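PDB 4GDI: neuraminidase from Influenza A virus, which is a subtype N10 neuraminidase-like surface glycoprotein that forms a homotetramer and whose putative active site has diverged from that of other neuraminidases. Local coordinates for the interface of chains A and B. Coordinates in Å, arbitrary orientation; residue numbers count along the deposited sequence, not the author numbering. Chains: chain A/B, Neuraminidase.

Contact 1: the interface of chains A and B. Residues chain A 89, 91-92; chain B 90-91.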
ATOM      1  N   THR A  89     -11.421  -3.994  -1.094  1.00 26.94           N
ATOM      2  CA  THR A  89     -11.784  -3.017  -0.083  1.00 32.04           C
ATOM      3  C   THR A  89     -11.397  -1.635  -0.578  1.00 35.37           C
ATOM      4  O   THR A  89     -10.735  -1.501  -1.601  1.00 30.17           O
ATOM      5  CB  THR A  89     -11.002  -3.242   1.209  1.00 33.48           C
ATOM      6  OG1 THR A  89      -9.643  -2.827   0.996  1.00 29.16           O
ATOM      7  CG2 THR A  89     -11.048  -4.708   1.625  1.00 31.16           C
ATOM      8  N   SER A  91      -9.182   0.268   0.446  1.00 33.53           N
ATOM      9  CA  SER A  91      -7.736   0.462   0.449  1.00 37.72           C
ATOM     10  C   SER A  91      -7.043  -0.296  -0.683  1.00 37.07           C
ATOM     11  O   SER A  91      -5.955   0.080  -1.107  1.00 38.76           O
ATOM     12  CB  SER A  91      -7.139  -0.008   1.784  1.00 49.38           C
ATOM     13  OG  SER A  91      -7.858   0.515   2.883  1.00 63.53           O
ATOM     14  N   THR A  92      -7.653  -1.377  -1.156  1.00 28.12           N
ATOM     15  CA  THR A  92      -6.982  -2.259  -2.099  1.00 27.52           C
ATOM     16  C   THR A  92      -7.505  -2.142  -3.531  1.00 27.35           C
ATOM     17  O   THR A  92      -6.902  -2.676  -4.452  1.00 31.14           O
ATOM     18  CB  THR A  92      -7.165  -3.724  -1.679  1.00 28.85           C
ATOM     19  OG1 THR A  92      -8.562  -4.037  -1.694  1.00 30.13           O
ATOM     20  CG2 THR A  92      -6.607  -3.958  -0.293  1.00 31.32           C
TER
ATOM     21  N   LEU B  90      -6.543  -7.440   5.853  1.00 36.61           N
ATOM     22  CA  LEU B  90      -6.968  -7.600   4.464  1.00 33.61           C
ATOM     23  C   LEU B  90      -6.168  -6.714   3.525  1.00 26.71           C
ATOM     24  O   LEU B  90      -6.065  -7.007   2.341  1.00 36.03           O
ATOM     25  CB  LEU B  90      -8.461  -7.325   4.321  1.00 38.71           C
ATOM     26  CG  LEU B  90      -9.337  -8.412   4.938  1.00 41.61           C
ATOM     27  CD1 LEU B  90     -10.809  -8.053   4.803  1.00 49.30           C
ATOM     28  CD2 LEU B  90      -9.044  -9.754   4.290  1.00 38.25           C
ATOM     29  N   SER B  91      -5.577  -5.644   4.058  1.00 28.60           N
ATOM     30  CA  SER B  91      -4.790  -4.719   3.234  1.00 40.65           C
ATOM     31  C   SER B  91      -3.308  -5.090   3.165  1.00 33.49           C
ATOM     32  O   SER B  91      -2.604  -4.636   2.271  1.00 39.02           O
ATOM     33  CB  SER B  91      -4.910  -3.280   3.766  1.00 47.73           C
ATOM     34  OG  SER B  91      -6.265  -2.889   3.917  1.00 56.50           O
TER
HETATM   35  O   HOH W   1      -5.680  -0.121   4.892  1.00 44.62           O

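Contact 2: the interface of chains A and B. Residues chain A 23-26, 371; chain B 78, 98, 117, 126.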
ATOM      1  N   PRO A  23      -6.789 -25.158  -8.654  1.00 28.34           N
ATOM      2  CA  PRO A  23      -7.147 -23.810  -8.214  1.00 23.97           C
ATOM      3  C   PRO A  23      -5.909 -22.998  -7.840  1.00 28.02           C
ATOM      4  O   PRO A  23      -5.080 -23.460  -7.049  1.00 33.27           O
ATOM      5  CB  PRO A  23      -8.014 -24.068  -6.971  1.00 29.89           C
ATOM      6  CG  PRO A  23      -7.518 -25.376  -6.441  1.00 28.14           C
ATOM      7  CD  PRO A  23      -7.118 -26.180  -7.650  1.00 28.02           C
ATOM      8  N   THR A  24      -5.780 -21.802  -8.393  1.00 22.20           N
ATOM      9  CA  THR A  24      -4.665 -20.951  -8.025  1.00 26.02           C
ATOM     10  C   THR A  24      -5.147 -19.910  -7.020  1.00 31.48           C
ATOM     11  O   THR A  24      -4.347 -19.303  -6.325  1.00 33.28           O
ATOM     12  CB  THR A  24      -4.041 -20.268  -9.241  1.00 24.40           C
ATOM     13  OG1 THR A  24      -5.059 -19.568  -9.965  1.00 30.98           O
ATOM     14  CG2 THR A  24      -3.389 -21.289 -10.150  1.00 27.24           C
ATOM     15  N   HIS A  25      -6.464 -19.737  -6.932  1.00 24.15           N
ATOM     16  CA  HIS A  25      -7.059 -18.776  -6.018  1.00 27.84           C
ATOM     17  C   HIS A  25      -8.480 -19.214  -5.726  1.00 28.87           C
ATOM     18  O   HIS A  25      -9.307 -19.283  -6.617  1.00 28.42           O
ATOM     19  CB  HIS A  25      -7.015 -17.362  -6.632  1.00 24.34           C
ATOM     20  CG  HIS A  25      -7.854 -16.347  -5.911  1.00 43.90           C
ATOM     21  ND1 HIS A  25      -7.354 -15.539  -4.912  1.00 47.88           N
ATOM     22  CD2 HIS A  25      -9.153 -15.988  -6.068  1.00 47.24           C
ATOM     23  CE1 HIS A  25      -8.313 -14.741  -4.470  1.00 49.67           C
ATOM     24  NE2 HIS A  25      -9.414 -14.992  -5.154  1.00 46.18           N
ATOM     25  N   ARG A  26      -8.756 -19.570  -4.482  1.00 32.26           N
ATOM     26  CA  ARG A  26     -10.132 -19.780  -4.075  1.00 29.23           C
ATOM     27  C   ARG A  26     -10.717 -18.422  -3.736  1.00 35.26           C
ATOM     28  O   ARG A  26     -10.012 -17.527  -3.266  1.00 36.37           O
ATOM     29  CB  ARG A  26     -10.204 -20.721  -2.879  1.00 36.45           C
ATOM     30  CG  ARG A  26      -9.574 -22.052  -3.170  1.00 35.03           C
ATOM     31  CD  ARG A  26      -9.715 -23.009  -2.029  1.00 55.22           C
ATOM     32  NE  ARG A  26     -11.084 -23.477  -1.914  1.00 54.34           N
ATOM     33  CZ  ARG A  26     -11.431 -24.599  -1.304  1.00 45.70           C
ATOM     34  NH1 ARG A  26     -10.503 -25.368  -0.751  1.00 43.99           N
ATOM     35  NH2 ARG A  26     -12.705 -24.948  -1.251  1.00 46.90           N
ATOM     36  N   TRP A 371     -13.569 -29.668  -4.548  1.00 34.84           N
ATOM     37  CA  TRP A 371     -13.148 -28.472  -3.829  1.00 35.69           C
ATOM     38  C   TRP A 371     -14.276 -27.848  -3.009  1.00 39.53           C
ATOM     39  O   TRP A 371     -14.112 -26.747  -2.496  1.00 37.87           O
ATOM     40  CB  TRP A 371     -12.558 -27.442  -4.801  1.00 29.14           C
ATOM     41  CG  TRP A 371     -11.270 -27.904  -5.385  1.00 24.53           C
ATOM     42  CD1 TRP A 371     -11.090 -28.525  -6.589  1.00 26.71           C
ATOM     43  CD2 TRP A 371      -9.982 -27.837  -4.772  1.00 26.90           C
ATOM     44  NE1 TRP A 371      -9.765 -28.832  -6.771  1.00 26.80           N
ATOM     45  CE2 TRP A 371      -9.061 -28.420  -5.668  1.00 26.96           C
ATOM     46  CE3 TRP A 371      -9.513 -27.331  -3.556  1.00 28.62           C
ATOM     47  CZ2 TRP A 371      -7.699 -28.502  -5.390  1.00 31.36           C
ATOM     48  CZ3 TRP A 371      -8.158 -27.418  -3.281  1.00 31.19           C
ATOM     49  CH2 TRP A 371      -7.266 -28.000  -4.195  1.00 34.21           C
TER
ATOM     50  N   SER B  78      -6.464 -21.616   2.934  1.00 28.39           N
ATOM     51  CA  SER B  78      -5.523 -21.016   2.016  1.00 28.09           C
ATOM     52  C   SER B  78      -4.281 -20.473   2.719  1.00 25.25           C
ATOM     53  O   SER B  78      -4.313 -20.066   3.898  1.00 22.70           O
ATOM     54  CB  SER B  78      -6.186 -19.911   1.204  1.00 23.95           C
ATOM     55  OG  SER B  78      -7.117 -20.464   0.294  1.00 31.74           O
ATOM     56  N   PRO B  98      -4.410 -22.076  -2.459  1.00 30.21           N
ATOM     57  CA  PRO B  98      -5.089 -22.906  -1.465  1.00 25.98           C
ATOM     58  C   PRO B  98      -4.146 -23.975  -0.904  1.00 24.32           C
ATOM     59  O   PRO B  98      -3.302 -24.502  -1.629  1.00 21.42           O
ATOM     60  CB  PRO B  98      -6.248 -23.524  -2.255  1.00 38.60           C
ATOM     61  CG  PRO B  98      -5.797 -23.503  -3.674  1.00 38.69           C
ATOM     62  CD  PRO B  98      -4.898 -22.311  -3.828  1.00 30.60           C
ATOM     63  N   ASN B 117      -2.947 -30.211  -0.851  1.00 28.03           N
ATOM     64  CA  ASN B 117      -4.407 -30.202  -0.787  1.00 28.39           C
ATOM     65  C   ASN B 117      -4.979 -31.587  -1.022  1.00 31.57           C
ATOM     66  O   ASN B 117      -4.299 -32.464  -1.542  1.00 27.77           O
ATOM     67  CB  ASN B 117      -4.979 -29.280  -1.856  1.00 29.22           C
ATOM     68  CG  ASN B 117      -4.793 -27.830  -1.525  1.00 31.09           C
ATOM     69  OD1 ASN B 117      -5.581 -27.255  -0.780  1.00 24.76           O
ATOM     70  ND2 ASN B 117      -3.748 -27.222  -2.077  1.00 28.98           N
ATOM     71  N   MET B 126       1.129 -28.883  -5.098  1.00 26.38           N
ATOM     72  CA  MET B 126       1.418 -28.049  -6.239  1.00 27.20           C
ATOM     73  C   MET B 126       2.471 -27.015  -5.887  1.00 30.35           C
ATOM     74  O   MET B 126       2.616 -26.606  -4.733  1.00 25.50           O
ATOM     75  CB  MET B 126       0.158 -27.439  -6.868  1.00 31.00           C
ATOM     76  CG  MET B 126      -0.620 -26.459  -6.064  1.00 41.83           C
ATOM     77  SD  MET B 126      -1.989 -25.754  -7.044  1.00 37.17           S
ATOM     78  CE  MET B 126      -3.109 -25.430  -5.689  1.00 38.38           C
TER
HETATM   79  O   HOH W   2      -6.717 -19.553  -2.381  1.00 29.92           O
HETATM   80  O   HOH W   3      -7.751 -25.608   0.222  1.00 38.95           O

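Contact 1: the interface of chains A and B
A:Ser91 and B:Ser91 meet with the same side-chain rotamer. In each, OG is turned away from the carbonyl carbon and lies beside the backbone N (chi1 -48° in A, -53° in B). This places both hydroxyls on the side where water 1 sits. The water lies 3.0 Å from A:Ser91 OG and 3.0 Å from B:Ser91 OG, so it joins the two chains. The serines also touch directly: B:Ser91 OG lies 3.7 Å from A:Ser91 CB, a van der Waals approach. Beside them, the methyl of A:Thr92 points across. A:Thr92 CG2 packs 4.0 Å from B:Ser91 CA and also comes near the backbone carbonyl oxygen of B:Leu90.

With chi1 62°, A:Thr92 OG1 lies between the backbone N and the carbonyl carbon, turned to its own chain, while CG2 stands anti to the carbonyl carbon and faces B:Ser91. A:Thr89 N donates to A:Thr92 OG1 at 2.9 Å, close to straight. The hydroxyl of A:Thr89 reaches forward to the next residues of the turn, in two bent bonds. A:Thr89 OG1 accepts from A:Ser91 N at 3.2 Å and, at similar length, from A:Thr92 N. The two threonine hydroxyls are also hydrogen-bonded to each other. This network probably stiffens the turn.

The patch is small, hiding 116 Å². It lies in the loop between strands 78-83 and 94-98, and both chains contribute the same loop. That is consistent with a position near the central axis of the tetramer.

Contact 2: the interface of chains A and B
The A:Arg26 chain passes at a slant over the B:Pro98 ring, touching it with CG and CD. From CB the chain runs out to CG, which begins the contact. A:Arg26 CD follows, 3.5 Å from B:Pro98 CB. The chain then bends (chi3 73°), and NE and CZ lead away from the proline towards A:Trp371. At the tip, NH1 sits in plane at the indole edge. A:Arg26 NH1 also bonds water 3 at 2.9 Å, and the water lies in the guanidinium plane. Water 3 in turn reaches the amide oxygen OD1 of B:Asn117, so the arginine tip is linked to chain B through solvent. The backbone N of A:Arg26 makes a second such link, through water 2 to the hydroxyl OG of B:Ser78.

A:Trp371 presents its rim to B:Asn117. A:Trp371 CH2 lies 3.5 Å from B:Asn117 CB, and the ring and amide planes are 61° apart. B:Asn117 ND2 donates to B:Pro98 O at 2.8 Å, almost straight at the hydrogen. The donor sits above the carbonyl plane. This bond should fix which way OD1 points.

A:Pro23 lies between A:Trp371 and B:Pro98. A:Pro23 CG covers one indole face near the rim and packs 3.8 Å from B:Pro98 CG.

On chain A the patch joins strand 20-23 and the residues after it to the C-terminal segment. On chain B it uses the propeller strand ends of 78-83, 94-98 and 111-117, with B:Met126 of strand 124-129 at the margin.

Contacts 1 and 2 belong to the same interface, with centres about 21 Å apart. They share no residue. In chain B they are linked along the sequence: the loop of contact 1 connects strands 78-83 and 94-98, and the strand ends farthest from that loop serve contact 2. Contact 1 pairs the same loop from both chains. Contact 2 pairs different surfaces, the two terminal regions of chain A with strands of chain B. Pairing of unlike surfaces can repeat around a ring, which fits the homotetramer. Bridging waters join the chains at both places, so ordered water takes part in both patches.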